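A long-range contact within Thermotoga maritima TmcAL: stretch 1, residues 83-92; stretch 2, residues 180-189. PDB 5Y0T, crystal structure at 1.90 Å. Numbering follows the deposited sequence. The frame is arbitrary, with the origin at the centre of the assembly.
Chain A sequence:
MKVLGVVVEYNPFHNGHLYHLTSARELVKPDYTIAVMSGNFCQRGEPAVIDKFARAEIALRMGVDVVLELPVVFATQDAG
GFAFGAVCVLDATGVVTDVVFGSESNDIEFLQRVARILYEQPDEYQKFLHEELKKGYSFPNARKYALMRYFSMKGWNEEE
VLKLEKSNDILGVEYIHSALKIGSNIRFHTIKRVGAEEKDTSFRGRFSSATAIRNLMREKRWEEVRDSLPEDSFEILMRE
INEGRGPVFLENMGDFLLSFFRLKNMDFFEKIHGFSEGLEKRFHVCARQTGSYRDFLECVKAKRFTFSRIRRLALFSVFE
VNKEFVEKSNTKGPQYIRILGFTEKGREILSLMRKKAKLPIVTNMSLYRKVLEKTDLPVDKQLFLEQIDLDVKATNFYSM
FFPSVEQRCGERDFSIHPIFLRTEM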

ATOM      1  N   ALA A  83      21.286 -16.846  -5.211  1.00 18.41           N
ATOM      2  CA  ALA A  83      22.167 -17.752  -5.928  1.00 21.79           C
ATOM      3  C   ALA A  83      21.380 -18.917  -6.499  1.00 23.09           C
ATOM      4  O   ALA A  83      21.617 -19.349  -7.621  1.00 19.23           O
ATOM      5  CB  ALA A  83      23.279 -18.262  -5.008  1.00 19.92           C
ATOM      6  N   PHE A  84      20.435 -19.421  -5.720  1.00 20.18           N
ATOM      7  CA  PHE A  84      19.703 -20.607  -6.136  1.00 21.47           C
ATOM      8  C   PHE A  84      18.876 -20.310  -7.375  1.00 25.46           C
ATOM      9  O   PHE A  84      18.858 -21.097  -8.316  1.00 19.86           O
ATOM     10  CB  PHE A  84      18.801 -21.115  -5.022  1.00 22.15           C
ATOM     11  CG  PHE A  84      17.943 -22.283  -5.432  1.00 23.08           C
ATOM     12  CD1 PHE A  84      18.502 -23.545  -5.592  1.00 22.49           C
ATOM     13  CD2 PHE A  84      16.574 -22.118  -5.641  1.00 21.76           C
ATOM     14  CE1 PHE A  84      17.714 -24.638  -5.962  1.00 26.41           C
ATOM     15  CE2 PHE A  84      15.776 -23.200  -6.008  1.00 23.17           C
ATOM     16  CZ  PHE A  84      16.344 -24.460  -6.165  1.00 26.25           C
ATOM     17  N   GLY A  85      18.182 -19.175  -7.357  1.00 21.97           N
ATOM     18  CA  GLY A  85      17.412 -18.748  -8.511  1.00 19.69           C
ATOM     19  C   GLY A  85      18.291 -18.533  -9.729  1.00 22.38           C
ATOM     20  O   GLY A  85      17.967 -18.967 -10.822  1.00 19.74           O
ATOM     21  N   ALA A  86      19.420 -17.862  -9.541  1.00 16.82           N
ATOM     22  CA  ALA A  86      20.284 -17.532 -10.653  1.00 19.87           C
ATOM     23  C   ALA A  86      20.879 -18.762 -11.333  1.00 21.82           C
ATOM     24  O   ALA A  86      20.917 -18.846 -12.560  1.00 19.77           O
ATOM     25  CB  ALA A  86      21.405 -16.600 -10.170  1.00 19.77           C
ATOM     26  N   VAL A  87      21.364 -19.712 -10.539  1.00 20.28           N
ATOM     27  CA  VAL A  87      21.927 -20.944 -11.099  1.00 21.05           C
ATOM     28  C   VAL A  87      20.806 -21.781 -11.755  1.00 17.81           C
ATOM     29  O   VAL A  87      21.005 -22.391 -12.807  1.00 17.09           O
ATOM     30  CB  VAL A  87      22.683 -21.752 -10.004  1.00 21.47           C
ATOM     31  CG1 VAL A  87      23.096 -23.138 -10.493  1.00 19.44           C
ATOM     32  CG2 VAL A  87      23.918 -20.973  -9.538  1.00 16.02           C
ATOM     33  N   CYS A  88      19.612 -21.792 -11.167  1.00 19.02           N
ATOM     34  CA  CYS A  88      18.516 -22.537 -11.804  1.00 15.57           C
ATOM     35  C   CYS A  88      18.194 -21.992 -13.204  1.00 19.95           C
ATOM     36  O   CYS A  88      17.974 -22.767 -14.136  1.00 20.15           O
ATOM     37  CB  CYS A  88      17.244 -22.505 -10.946  1.00 16.19           C
ATOM     38  SG  CYS A  88      17.242 -23.609  -9.532  1.00 23.57           S
ATOM     39  N   VAL A  89      18.173 -20.671 -13.347  1.00 21.56           N
ATOM     40  CA  VAL A  89      17.883 -20.059 -14.640  1.00 17.07           C
ATOM     41  C   VAL A  89      18.992 -20.395 -15.641  1.00 23.10           C
ATOM     42  O   VAL A  89      18.720 -20.811 -16.767  1.00 19.56           O
ATOM     43  CB  VAL A  89      17.762 -18.519 -14.558  1.00 18.29           C
ATOM     44  CG1 VAL A  89      17.660 -17.922 -15.957  1.00 19.14           C
ATOM     45  CG2 VAL A  89      16.530 -18.076 -13.716  1.00 16.32           C
ATOM     46  N   LEU A  90      20.241 -20.178 -15.246  1.00 17.15           N
ATOM     47  CA  LEU A  90      21.351 -20.510 -16.143  1.00 16.68           C
ATOM     48  C   LEU A  90      21.340 -21.987 -16.536  1.00 22.86           C
ATOM     49  O   LEU A  90      21.439 -22.326 -17.716  1.00 23.85           O
ATOM     50  CB  LEU A  90      22.684 -20.145 -15.490  1.00 19.84           C
ATOM     51  CG  LEU A  90      22.848 -18.630 -15.363  1.00 18.45           C
ATOM     52  CD1 LEU A  90      24.188 -18.262 -14.714  1.00 20.94           C
ATOM     53  CD2 LEU A  90      22.711 -17.947 -16.727  1.00 22.32           C
ATOM     54  N   ASP A  91      21.229 -22.867 -15.547  1.00 20.77           N
ATOM     55  CA  ASP A  91      21.175 -24.289 -15.836  1.00 21.90           C
ATOM     56  C   ASP A  91      19.978 -24.649 -16.741  1.00 20.09           C
ATOM     57  O   ASP A  91      20.077 -25.535 -17.581  1.00 23.03           O
ATOM     58  CB  ASP A  91      21.108 -25.089 -14.540  1.00 20.80           C
ATOM     59  CG  ASP A  91      21.053 -26.581 -14.791  1.00 32.35           C
ATOM     60  OD1 ASP A  91      22.117 -27.163 -15.071  1.00 36.69           O
ATOM     61  OD2 ASP A  91      19.948 -27.153 -14.709  1.00 37.44           O
ATOM     62  N   ALA A  92      18.858 -23.953 -16.573  1.00 19.75           N
ATOM     63  CA  ALA A  92      17.641 -24.291 -17.310  1.00 22.96           C
ATOM     64  C   ALA A  92      17.727 -23.925 -18.792  1.00 20.52           C
ATOM     65  O   ALA A  92      16.958 -24.442 -19.607  1.00 21.60           O
ATOM     66  CB  ALA A  92      16.442 -23.619 -16.685  1.00 20.49           C
TER
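Stretch 2 (180-189) LKIGSNIRFH

Residues 181-184 of stretch 2 advance along one flank of the helix that carries Phe84 to Asp91, in the same sense as that helix, the early residues lying by Phe84 and the middle by Asp91; beyond Ile186 the chain leaves it. The CA atoms of Phe84 and Lys181 are 9.0 Å apart, those of Cys88 and Ile182 7.6 Å, and those of Asp91 and Ser184 6.5 Å. Leu180 belongs to the last turn of a helix that begins earlier in the chain and makes no contact here. Lys181 points toward the first helix, and its aliphatic chain passes Phe84, with Lys181 CE 4.0 Å from Phe84 CE1. Ile182, chi1 p and chi2 t, is the knob of the contact, seated among Phe84, Val87, Cys88 and Asp91. Ile182 CG2 lies 3.8 Å from Phe84 CE1 and 4.0 Å from Cys88 SG; Ile182 CD1 reaches 4.0 Å from Val87 CG1 and 3.7 Å from Asp91 CB. At Gly183 the chain leaves helical geometry in a Schellman motif, with phi 75°, a value that favours glycine. The turn brings Ser184 over Asp91, where Ser184 OG donates a hydrogen bond to Asp91 OD1 (3.1 Å). Ser184 OG also accepts one from Ile186 N at 3.1 Å, tying the loop's backbone to the residue that bonds Asp91. Asn185 turns sideways and stays clear. Ile186, chi1 m and chi2 t, points back toward the helix; Ile186 CD1 lies 4.1 Å from Asp91 N and 4.4 Å from Leu90 CB. From Arg187 the chain is extended as a strand, and Arg187 itself is out of reach. Phe188 starts sideways, but its ring extends to the helix, where Val87 CG2 meets the ring edge at Phe188 CZ, 4.3 Å away. His189 is again out of reach. The contact buries 404 Å² in all.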

ATOM      1  N   LEU A 180      25.347 -27.881  -7.209  1.00 20.30           N
ATOM      2  CA  LEU A 180      25.417 -29.235  -6.653  1.00 22.05           C
ATOM      3  C   LEU A 180      24.013 -29.732  -6.335  1.00 22.10           C
ATOM      4  O   LEU A 180      23.641 -30.853  -6.702  1.00 21.61           O
ATOM      5  CB  LEU A 180      26.298 -29.276  -5.392  1.00 20.72           C
ATOM      6  CG  LEU A 180      27.800 -29.128  -5.652  1.00 22.34           C
ATOM      7  CD1 LEU A 180      28.613 -29.069  -4.343  1.00 20.95           C
ATOM      8  CD2 LEU A 180      28.267 -30.281  -6.527  1.00 25.48           C
ATOM      9  N   LYS A 181      23.221 -28.894  -5.673  1.00 23.88           N
ATOM     10  CA  LYS A 181      21.861 -29.305  -5.306  1.00 28.48           C
ATOM     11  C   LYS A 181      21.021 -29.699  -6.511  1.00 25.23           C
ATOM     12  O   LYS A 181      20.271 -30.674  -6.452  1.00 32.49           O
ATOM     13  CB  LYS A 181      21.133 -28.202  -4.532  1.00 28.99           C
ATOM     14  CG  LYS A 181      21.718 -27.914  -3.168  1.00 41.19           C
ATOM     15  CD  LYS A 181      20.664 -27.330  -2.239  1.00 52.90           C
ATOM     16  CE  LYS A 181      19.762 -26.355  -2.972  1.00 56.56           C
ATOM     17  NZ  LYS A 181      18.918 -25.565  -2.035  1.00 57.01           N
ATOM     18  N   ILE A 182      21.109 -28.942  -7.597  1.00 19.08           N
ATOM     19  CA  ILE A 182      20.269 -29.260  -8.738  1.00 20.75           C
ATOM     20  C   ILE A 182      20.944 -30.197  -9.725  1.00 24.86           C
ATOM     21  O   ILE A 182      20.373 -30.514 -10.762  1.00 23.33           O
ATOM     22  CB  ILE A 182      19.791 -27.975  -9.482  1.00 23.42           C
ATOM     23  CG1 ILE A 182      20.944 -27.249 -10.179  1.00 23.77           C
ATOM     24  CG2 ILE A 182      19.065 -27.051  -8.504  1.00 25.87           C
ATOM     25  CD1 ILE A 182      20.455 -26.064 -11.063  1.00 20.44           C
ATOM     26  N   GLY A 183      22.149 -30.657  -9.406  1.00 25.41           N
ATOM     27  CA  GLY A 183      22.810 -31.628 -10.264  1.00 21.25           C
ATOM     28  C   GLY A 183      23.362 -31.028 -11.544  1.00 26.36           C
ATOM     29  O   GLY A 183      23.500 -31.711 -12.544  1.00 22.61           O
ATOM     30  N   SER A 184      23.711 -29.747 -11.514  1.00 26.41           N
ATOM     31  CA  SER A 184      24.221 -29.082 -12.707  1.00 23.89           C
ATOM     32  C   SER A 184      25.672 -29.474 -13.021  1.00 25.57           C
ATOM     33  O   SER A 184      26.464 -29.723 -12.118  1.00 30.00           O
ATOM     34  CB  SER A 184      24.121 -27.565 -12.540  1.00 27.01           C
ATOM     35  OG  SER A 184      24.836 -26.896 -13.564  1.00 24.17           O
ATOM     36  N   ASN A 185      26.007 -29.521 -14.307  1.00 23.39           N
ATOM     37  CA  ASN A 185      27.378 -29.802 -14.744  1.00 30.42           C
ATOM     38  C   ASN A 185      28.193 -28.541 -15.035  1.00 25.70           C
ATOM     39  O   ASN A 185      29.314 -28.612 -15.549  1.00 25.66           O
ATOM     40  CB  ASN A 185      27.362 -30.708 -15.979  1.00 37.41           C
ATOM     41  CG  ASN A 185      27.107 -32.159 -15.619  1.00 51.97           C
ATOM     42  OD1 ASN A 185      27.280 -32.556 -14.466  1.00 55.99           O
ATOM     43  ND2 ASN A 185      26.701 -32.957 -16.600  1.00 62.01           N
ATOM     44  N   ILE A 186      27.616 -27.386 -14.744  1.00 20.55           N
ATOM     45  CA  ILE A 186      28.309 -26.116 -14.985  1.00 21.29           C
ATOM     46  C   ILE A 186      29.676 -26.055 -14.292  1.00 24.87           C
ATOM     47  O   ILE A 186      29.816 -26.447 -13.126  1.00 23.65           O
ATOM     48  CB  ILE A 186      27.434 -24.921 -14.527  1.00 25.54           C
ATOM     49  CG1 ILE A 186      26.236 -24.745 -15.474  1.00 24.98           C
ATOM     50  CG2 ILE A 186      28.266 -23.634 -14.454  1.00 21.46           C
ATOM     51  CD1 ILE A 186      25.180 -23.741 -14.975  1.00 20.77           C
ATOM     52  N   ARG A 187      30.694 -25.603 -15.028  1.00 23.20           N
ATOM     53  CA  ARG A 187      32.010 -25.341 -14.450  1.00 26.26           C
ATOM     54  C   ARG A 187      32.075 -23.913 -13.912  1.00 28.71           C
ATOM     55  O   ARG A 187      31.781 -22.972 -14.646  1.00 27.82           O
ATOM     56  CB  ARG A 187      33.116 -25.554 -15.488  1.00 23.89           C
ATOM     57  CG  ARG A 187      33.297 -27.003 -15.927  1.00 29.83           C
ATOM     58  CD  ARG A 187      34.313 -27.103 -17.058  1.00 34.60           C
ATOM     59  NE  ARG A 187      33.885 -26.354 -18.239  1.00 32.19           N
ATOM     60  CZ  ARG A 187      33.493 -26.914 -19.378  1.00 31.22           C
ATOM     61  NH1 ARG A 187      33.507 -28.235 -19.506  1.00 34.88           N
ATOM     62  NH2 ARG A 187      33.129 -26.155 -20.402  1.00 27.18           N
ATOM     63  N   PHE A 188      32.459 -23.757 -12.644  1.00 23.69           N
ATOM     64  CA  PHE A 188      32.540 -22.433 -12.017  1.00 23.64           C
ATOM     65  C   PHE A 188      33.978 -21.918 -11.968  1.00 22.12           C
ATOM     66  O   PHE A 188      34.926 -22.697 -11.849  1.00 20.64           O
ATOM     67  CB  PHE A 188      31.921 -22.457 -10.603  1.00 19.19           C
ATOM     68  CG  PHE A 188      30.416 -22.544 -10.620  1.00 23.88           C
ATOM     69  CD1 PHE A 188      29.780 -23.777 -10.658  1.00 25.48           C
ATOM     70  CD2 PHE A 188      29.647 -21.396 -10.665  1.00 20.69           C
ATOM     71  CE1 PHE A 188      28.396 -23.857 -10.705  1.00 26.83           C
ATOM     72  CE2 PHE A 188      28.255 -21.458 -10.715  1.00 24.04           C
ATOM     73  CZ  PHE A 188      27.628 -22.684 -10.732  1.00 24.84           C
ATOM     74  N   HIS A 189      34.136 -20.610 -12.125  1.00 19.09           N
ATOM     75  CA  HIS A 189      35.463 -19.982 -12.145  1.00 19.97           C
ATOM     76  C   HIS A 189      35.389 -18.685 -11.357  1.00 21.68           C
ATOM     77  O   HIS A 189      34.363 -18.030 -11.375  1.00 20.74           O
ATOM     78  CB  HIS A 189      35.926 -19.649 -13.562  1.00 24.10           C
ATOM     79  CG  HIS A 189      35.750 -20.759 -14.547  1.00 27.95           C
ATOM     80  ND1 HIS A 189      36.806 -21.510 -15.011  1.00 30.08           N
ATOM     81  CD2 HIS A 189      34.645 -21.228 -15.175  1.00 26.99           C
ATOM     82  CE1 HIS A 189      36.359 -22.403 -15.877  1.00 34.20           C
ATOM     83  NE2 HIS A 189      35.050 -22.261 -15.985  1.00 27.76           N
TER